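Local atomic coordinates of 3-ketosteroid-delta4-5alpha-dehydrogenase (Rhodococcus jostii, PDB entry 4AT2), a protein that catalyses the flavin-dependent dehydrogenation of 3-ketosteroids, probably introducing the delta-4 double bond into the A-ring of 5alpha-reduced substrates during steroid catabolism. Residues A[447-460]-A[472-486]. Residues are numbered along the deposited sequence; the frame is centred on the assembly and turned at random.
With FAD (flavin-adenine dinucleotide), chain D.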
loop_
_atom_site.group_PDB
_atom_site.type_symbol
_atom_site.label_atom_id
_atom_site.label_comp_id
_atom_site.label_asym_id
_atom_site.label_seq_id
_atom_site.Cartn_x
_atom_site.Cartn_y
_atom_site.Cartn_z
ATOM N N PHE A 447 -10.946 -7.924 1.419
ATOM C CA PHE A 447 -11.285 -7.554 0.049
ATOM C C PHE A 447 -10.711 -6.173 -0.275
ATOM O O PHE A 447 -10.293 -5.440 0.626
ATOM C CB PHE A 447 -12.810 -7.692 -0.241
ATOM C CG PHE A 447 -13.710 -6.805 0.594
ATOM C CD1 PHE A 447 -13.875 -5.451 0.284
ATOM C CD2 PHE A 447 -14.463 -7.343 1.637
ATOM C CE1 PHE A 447 -14.731 -4.640 1.038
ATOM C CE2 PHE A 447 -15.321 -6.543 2.383
ATOM C CZ PHE A 447 -15.451 -5.187 2.087
ATOM N N THR A 448 -10.643 -5.846 -1.564
ATOM C CA THR A 448 -9.926 -4.670 -2.036
ATOM C C THR A 448 -10.813 -3.431 -2.054
ATOM O O THR A 448 -12.029 -3.538 -2.246
ATOM C CB THR A 448 -9.367 -4.917 -3.455
ATOM O OG1 THR A 448 -10.450 -5.241 -4.343
ATOM C CG2 THR A 448 -8.384 -6.081 -3.433
ATOM N N LEU A 449 -10.197 -2.271 -1.836
ATOM C CA LEU A 449 -10.911 -0.981 -1.745
ATOM C C LEU A 449 -10.401 0.017 -2.772
ATOM O O LEU A 449 -11.014 1.074 -2.973
ATOM C CB LEU A 449 -10.778 -0.374 -0.337
ATOM C CG LEU A 449 -11.249 -1.268 0.828
ATOM C CD1 LEU A 449 -10.880 -0.652 2.177
ATOM C CD2 LEU A 449 -12.751 -1.563 0.744
ATOM N N GLY A 450 -9.297 -0.318 -3.426
ATOM C CA GLY A 450 -8.684 0.581 -4.402
ATOM C C GLY A 450 -9.286 0.423 -5.777
ATOM O O GLY A 450 -9.883 -0.606 -6.091
ATOM N N GLY A 451 -9.135 1.438 -6.615
ATOM C CA GLY A 451 -9.625 1.306 -7.989
ATOM C C GLY A 451 -9.496 2.597 -8.754
ATOM O O GLY A 451 -8.649 3.436 -8.448
ATOM N N LEU A 452 -10.353 2.743 -9.760
ATOM C CA LEU A 452 -10.337 3.929 -10.598
ATOM C C LEU A 452 -10.535 5.210 -9.803
ATOM O O LEU A 452 -11.314 5.254 -8.846
ATOM C CB LEU A 452 -11.422 3.817 -11.666
ATOM C CG LEU A 452 -11.240 2.656 -12.656
ATOM C CD1 LEU A 452 -12.541 2.451 -13.434
ATOM C CD2 LEU A 452 -10.045 2.867 -13.591
ATOM N N ARG A 453 -9.839 6.259 -10.228
ATOM C CA ARG A 453 -9.985 7.578 -9.647
ATOM C C ARG A 453 -11.180 8.265 -10.324
ATOM O O ARG A 453 -11.241 8.347 -11.563
ATOM C CB ARG A 453 -8.698 8.381 -9.883
ATOM C CG ARG A 453 -8.737 9.799 -9.339
ATOM C CD ARG A 453 -8.488 9.844 -7.848
ATOM N NE ARG A 453 -8.350 11.223 -7.375
ATOM C CZ ARG A 453 -7.189 11.809 -7.069
ATOM N NH1 ARG A 453 -6.032 11.144 -7.165
ATOM N NH2 ARG A 453 -7.188 13.072 -6.645
ATOM N N THR A 454 -12.119 8.747 -9.511
ATOM C CA THR A 454 -13.317 9.405 -10.034
ATOM C C THR A 454 -13.577 10.733 -9.330
ATOM O O THR A 454 -13.163 10.941 -8.180
ATOM C CB THR A 454 -14.593 8.547 -9.862
ATOM O OG1 THR A 454 -14.799 8.277 -8.468
ATOM C CG2 THR A 454 -14.528 7.219 -10.660
ATOM N N THR A 455 -14.294 11.617 -10.021
ATOM C CA THR A 455 -14.730 12.886 -9.450
ATOM C C THR A 455 -15.942 12.663 -8.545
ATOM O O THR A 455 -16.499 11.563 -8.497
ATOM C CB THR A 455 -15.169 13.874 -10.536
ATOM O OG1 THR A 455 -16.354 13.369 -11.170
ATOM C CG2 THR A 455 -14.066 14.104 -11.582
ATOM N N VAL A 456 -16.388 13.713 -7.849
ATOM C CA VAL A 456 -17.618 13.602 -7.044
ATOM C C VAL A 456 -18.862 13.393 -7.910
ATOM O O VAL A 456 -19.924 13.008 -7.415
ATOM C CB VAL A 456 -17.813 14.802 -6.094
ATOM C CG1 VAL A 456 -16.688 14.825 -5.070
ATOM C CG2 VAL A 456 -17.865 16.115 -6.873
ATOM N N ASN A 457 -18.715 13.633 -9.209
ATOM C CA ASN A 457 -19.776 13.356 -10.176
ATOM C C ASN A 457 -19.591 12.009 -10.886
ATOM O O ASN A 457 -20.289 11.703 -11.866
ATOM C CB ASN A 457 -19.905 14.506 -11.174
ATOM C CG ASN A 457 -20.474 15.764 -10.534
ATOM O OD1 ASN A 457 -19.844 16.830 -10.555
ATOM N ND2 ASN A 457 -21.644 15.640 -9.935
ATOM N N SER A 458 -18.661 11.216 -10.353
ATOM C CA SER A 458 -18.391 9.845 -10.795
ATOM C C SER A 458 -17.896 9.744 -12.229
ATOM O O SER A 458 -18.099 8.720 -12.908
ATOM C CB SER A 458 -19.600 8.930 -10.537
ATOM O OG SER A 458 -19.853 8.821 -9.141
ATOM N N GLU A 459 -17.230 10.806 -12.678
ATOM C CA GLU A 459 -16.521 10.796 -13.962
ATOM C C GLU A 459 -15.187 10.100 -13.747
ATOM O O GLU A 459 -14.501 10.381 -12.764
ATOM C CB GLU A 459 -16.262 12.228 -14.420
ATOM C CG GLU A 459 -17.537 13.013 -14.647
ATOM C CD GLU A 459 -17.354 14.491 -14.393
ATOM O OE1 GLU A 459 -16.852 14.885 -13.313
ATOM O OE2 GLU A 459 -17.749 15.274 -15.284
ATOM N N VAL A 460 -14.823 9.186 -14.643
ATOM C CA VAL A 460 -13.529 8.511 -14.530
ATOM C C VAL A 460 -12.438 9.475 -14.978
ATOM O O VAL A 460 -12.510 10.045 -16.073
ATOM C CB VAL A 460 -13.493 7.215 -15.377
ATOM C CG1 VAL A 460 -12.095 6.615 -15.390
ATOM C CG2 VAL A 460 -14.498 6.206 -14.816
ATOM N N PHE A 472 -17.998 6.786 -16.892
ATOM C CA PHE A 472 -18.370 7.024 -15.504
ATOM C C PHE A 472 -18.196 5.732 -14.739
ATOM O O PHE A 472 -18.126 4.652 -15.343
ATOM C CB PHE A 472 -19.818 7.514 -15.445
ATOM C CG PHE A 472 -20.064 8.692 -16.343
ATOM C CD1 PHE A 472 -19.804 9.983 -15.888
ATOM C CD2 PHE A 472 -20.451 8.501 -17.673
ATOM C CE1 PHE A 472 -19.976 11.071 -16.729
ATOM C CE2 PHE A 472 -20.624 9.589 -18.521
ATOM C CZ PHE A 472 -20.391 10.872 -18.043
ATOM N N ALA A 473 -18.116 5.824 -13.415
ATOM C CA ALA A 473 -17.894 4.605 -12.620
ATOM C C ALA A 473 -18.253 4.808 -11.164
ATOM O O ALA A 473 -18.134 5.917 -10.645
ATOM C CB ALA A 473 -16.449 4.131 -12.746
ATOM N N ALA A 474 -18.672 3.727 -10.509
ATOM C CA ALA A 474 -18.973 3.772 -9.078
ATOM C C ALA A 474 -18.900 2.377 -8.489
ATOM O O ALA A 474 -18.894 1.380 -9.220
ATOM C CB ALA A 474 -20.345 4.387 -8.833
ATOM N N GLY A 475 -18.864 2.314 -7.164
ATOM C CA GLY A 475 -18.761 1.021 -6.474
ATOM C C GLY A 475 -17.316 0.571 -6.407
ATOM O O GLY A 475 -16.391 1.385 -6.547
ATOM N N ARG A 476 -17.103 -0.725 -6.200
ATOM C CA ARG A 476 -15.745 -1.185 -5.888
ATOM C C ARG A 476 -14.796 -1.323 -7.084
ATOM O O ARG A 476 -13.651 -1.744 -6.916
ATOM C CB ARG A 476 -15.742 -2.428 -4.976
ATOM C CG ARG A 476 -16.256 -2.132 -3.552
ATOM C CD ARG A 476 -15.248 -1.403 -2.640
ATOM N NE ARG A 476 -14.933 -0.031 -3.085
ATOM C CZ ARG A 476 -15.770 1.006 -2.992
ATOM N NH1 ARG A 476 -16.984 0.847 -2.465
ATOM N NH2 ARG A 476 -15.404 2.212 -3.444
ATOM N N CYS A 477 -15.231 -0.909 -8.276
ATOM C CA CYS A 477 -14.247 -0.688 -9.336
ATOM C C CYS A 477 -13.577 0.680 -9.191
ATOM O O CYS A 477 -12.662 1.003 -9.948
ATOM C CB CYS A 477 -14.843 -0.880 -10.734
ATOM S SG CYS A 477 -16.044 0.356 -11.289
ATOM N N THR A 478 -14.014 1.463 -8.202
ATOM C CA THR A 478 -13.449 2.798 -7.965
ATOM C C THR A 478 -12.826 2.903 -6.583
ATOM O O THR A 478 -13.190 2.154 -5.665
ATOM C CB THR A 478 -14.508 3.919 -8.081
ATOM O OG1 THR A 478 -15.362 3.916 -6.926
ATOM C CG2 THR A 478 -15.339 3.746 -9.343
ATOM N N SER A 479 -11.899 3.850 -6.438
ATOM C CA SER A 479 -11.465 4.281 -5.111
ATOM C C SER A 479 -12.554 5.205 -4.568
ATOM O O SER A 479 -12.826 6.258 -5.147
ATOM C CB SER A 479 -10.124 5.014 -5.221
ATOM O OG SER A 479 -9.598 5.353 -3.950
ATOM N N GLY A 480 -13.201 4.792 -3.477
ATOM C CA GLY A 480 -14.348 5.534 -2.918
ATOM C C GLY A 480 -13.966 6.332 -1.688
ATOM O O GLY A 480 -12.922 6.995 -1.659
ATOM N N VAL A 481 -14.799 6.273 -0.653
ATOM C CA VAL A 481 -14.463 7.024 0.555
ATOM C C VAL A 481 -13.253 6.438 1.292
ATOM O O VAL A 481 -12.457 7.194 1.835
ATOM C CB VAL A 481 -15.677 7.246 1.487
ATOM C CG1 VAL A 481 -16.744 8.067 0.759
ATOM C CG2 VAL A 481 -16.255 5.921 1.982
ATOM N N CYS A 482 -13.099 5.114 1.293
ATOM C CA CYS A 482 -11.974 4.496 2.015
ATOM C C CYS A 482 -10.672 4.529 1.235
ATOM O O CYS A 482 -10.608 4.032 0.108
ATOM C CB CYS A 482 -12.281 3.040 2.383
ATOM S SG CYS A 482 -13.673 2.848 3.504
ATOM N N ALA A 483 -9.631 5.066 1.865
ATOM C CA ALA A 483 -8.279 5.082 1.280
ATOM C C ALA A 483 -7.329 4.090 1.957
ATOM O O ALA A 483 -6.255 3.809 1.429
ATOM C CB ALA A 483 -7.688 6.490 1.330
ATOM N N GLY A 484 -7.717 3.579 3.121
ATOM C CA GLY A 484 -6.834 2.709 3.912
ATOM C C GLY A 484 -7.629 2.024 5.004
ATOM O O GLY A 484 -7.949 0.835 4.896
ATOM N N GLY A 485 -7.999 2.788 6.032
ATOM C CA GLY A 485 -8.950 2.292 7.028
ATOM C C GLY A 485 -10.309 1.979 6.408
ATOM O O GLY A 485 -10.650 2.503 5.343
ATOM N N TYR A 486 -11.076 1.131 7.088
ATOM C CA TYR A 486 -12.387 0.713 6.614
ATOM C C TYR A 486 -13.417 0.814 7.738
ATOM O O TYR A 486 -13.092 0.623 8.906
ATOM C CB TYR A 486 -12.328 -0.733 6.072
ATOM C CG TYR A 486 -13.645 -1.214 5.498
ATOM C CD1 TYR A 486 -14.013 -0.885 4.190
ATOM C CD2 TYR A 486 -14.533 -1.990 6.256
ATOM C CE1 TYR A 486 -15.222 -1.303 3.662
ATOM C CE2 TYR A 486 -15.753 -2.398 5.730
ATOM C CZ TYR A 486 -16.083 -2.060 4.422
ATOM O OH TYR A 486 -17.287 -2.440 3.869
HETATM P PA FAD D . -21.509 -5.846 -6.790
HETATM O O1A FAD D . -22.635 -5.580 -5.870
HETATM O O2A FAD D . -20.770 -7.111 -6.660
HETATM O O5B FAD D . -22.060 -5.724 -8.289
HETATM C C5B FAD D . -21.184 -5.876 -9.410
HETATM C C4B FAD D . -21.937 -6.630 -10.520
HETATM O O4B FAD D . -21.056 -6.596 -11.664
HETATM C C3B FAD D . -22.110 -8.104 -10.133
HETATM O O3B FAD D . -23.502 -8.477 -10.289
HETATM C C2B FAD D . -21.194 -8.851 -11.109
HETATM O O2B FAD D . -21.759 -10.143 -11.457
HETATM C C1B FAD D . -21.171 -7.904 -12.308
HETATM N N9A FAD D . -19.985 -8.060 -13.178
HETATM C C8A FAD D . -18.733 -8.394 -12.841
HETATM N N7A FAD D . -17.993 -8.402 -13.948
HETATM C C5A FAD D . -18.781 -8.057 -14.986
HETATM C C6A FAD D . -18.575 -7.907 -16.317
HETATM N N6A FAD D . -17.354 -8.111 -16.811
HETATM N N1A FAD D . -19.567 -7.553 -17.153
HETATM C C2A FAD D . -20.843 -7.321 -16.659
HETATM N N3A FAD D . -21.046 -7.482 -15.292
HETATM C C4A FAD D . -20.009 -7.848 -14.494
HETATM N N1 FAD D . -20.088 -3.635 2.448
HETATM C C2 FAD D . -20.869 -2.709 3.116
HETATM O O2 FAD D . -20.733 -1.520 2.862
HETATM N N3 FAD D . -21.806 -3.132 4.070
HETATM C C4 FAD D . -21.932 -4.487 4.381
HETATM O O4 FAD D . -22.756 -4.821 5.237
HETATM C C4X FAD D . -21.136 -5.423 3.709
HETATM N N5 FAD D . -21.215 -6.744 4.002
HETATM C C5X FAD D . -20.284 -7.588 3.515
HETATM C C6 FAD D . -20.194 -8.895 4.003
HETATM C C7 FAD D . -19.244 -9.784 3.494
HETATM C C7M FAD D . -19.200 -11.089 4.024
HETATM C C8 FAD D . -18.356 -9.357 2.485
HETATM C C8M FAD D . -17.378 -10.203 1.921
HETATM C C9 FAD D . -18.457 -8.055 1.991
HETATM C C9A FAD D . -19.401 -7.160 2.518
HETATM N N10 FAD D . -19.481 -5.884 2.068
HETATM C C10 FAD D . -20.221 -4.996 2.747
HETATM C "C1'" FAD D . -18.844 -5.438 0.802
HETATM C "C2'" FAD D . -19.920 -5.224 -0.274
HETATM O "O2'" FAD D . -20.685 -6.430 -0.325
HETATM C "C3'" FAD D . -19.286 -4.953 -1.647
HETATM O "O3'" FAD D . -18.069 -4.193 -1.538
HETATM C "C4'" FAD D . -20.288 -4.203 -2.540
HETATM O "O4'" FAD D . -21.487 -4.988 -2.624
HETATM C "C5'" FAD D . -19.714 -3.999 -3.944
HETATM O "O5'" FAD D . -20.655 -3.223 -4.710
HETATM P P FAD D . -20.498 -3.116 -6.311
HETATM O O1P FAD D . -19.191 -2.550 -6.661
HETATM O O2P FAD D . -21.756 -2.493 -6.842
HETATM O O3P FAD D . -20.357 -4.685 -6.734
HETATM O O HOH W 1 -11.165 -2.802 -5.383
HETATM O O HOH W 2 -12.413 2.809 -1.578
HETATM O O HOH W 3 -9.451 3.385 -2.264
HETATM O O HOH W 4 -17.469 7.300 -8.336
HETATM O O HOH W 5 -11.592 8.242 -6.729
#
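F447 turns its ring edge toward the face of Y486, an offset edge-to-face pair with planes at 86° and centroids 5.7 Å apart; Y486 OH lies in the plane of the F447 ring, at its edge, and F447 CE2 comes 3.5 Å from FAD C9. L449 crosses Y486 at about a right angle, its CD1 and CD2 each 3.7 Å from CD1 of the tyrosine. With chi1 at -177°, CG of Y486 points directly away from its own amide nitrogen, which carries the ring to F447 and the hydroxyl to O1 of the bound 4-androstene-3,17-dione, its hydrogen-bond partner. Further along, the backbones of L452 and T478 form a single bridge: L452 N binds C477 O, and S479 N binds L452 O at 2.8 Å. Separately, E459 and F472 form an antiparallel non-hydrogen-bonded pair, and A473 N donates to S458 O at 2.9 Å; strand 471-473 edges, within this chain, the parallel sheet of a probable Rossmann-type FAD-binding fold. The type I turn 475-478 brings R476 N to FAD O1P at 2.8 Å, nearly straight (170°). Kinked twice beyond CB, R476 gives NH2 to T478 O (3.1 Å) from above the carbonyl plane and reaches D494 in a salt bridge through NH1. A leucine here would probably leave D494 without its charged mate and T478 O without that donor. Water 1, 2.7 Å from T448 OG1, also binds G450 O and R476 O.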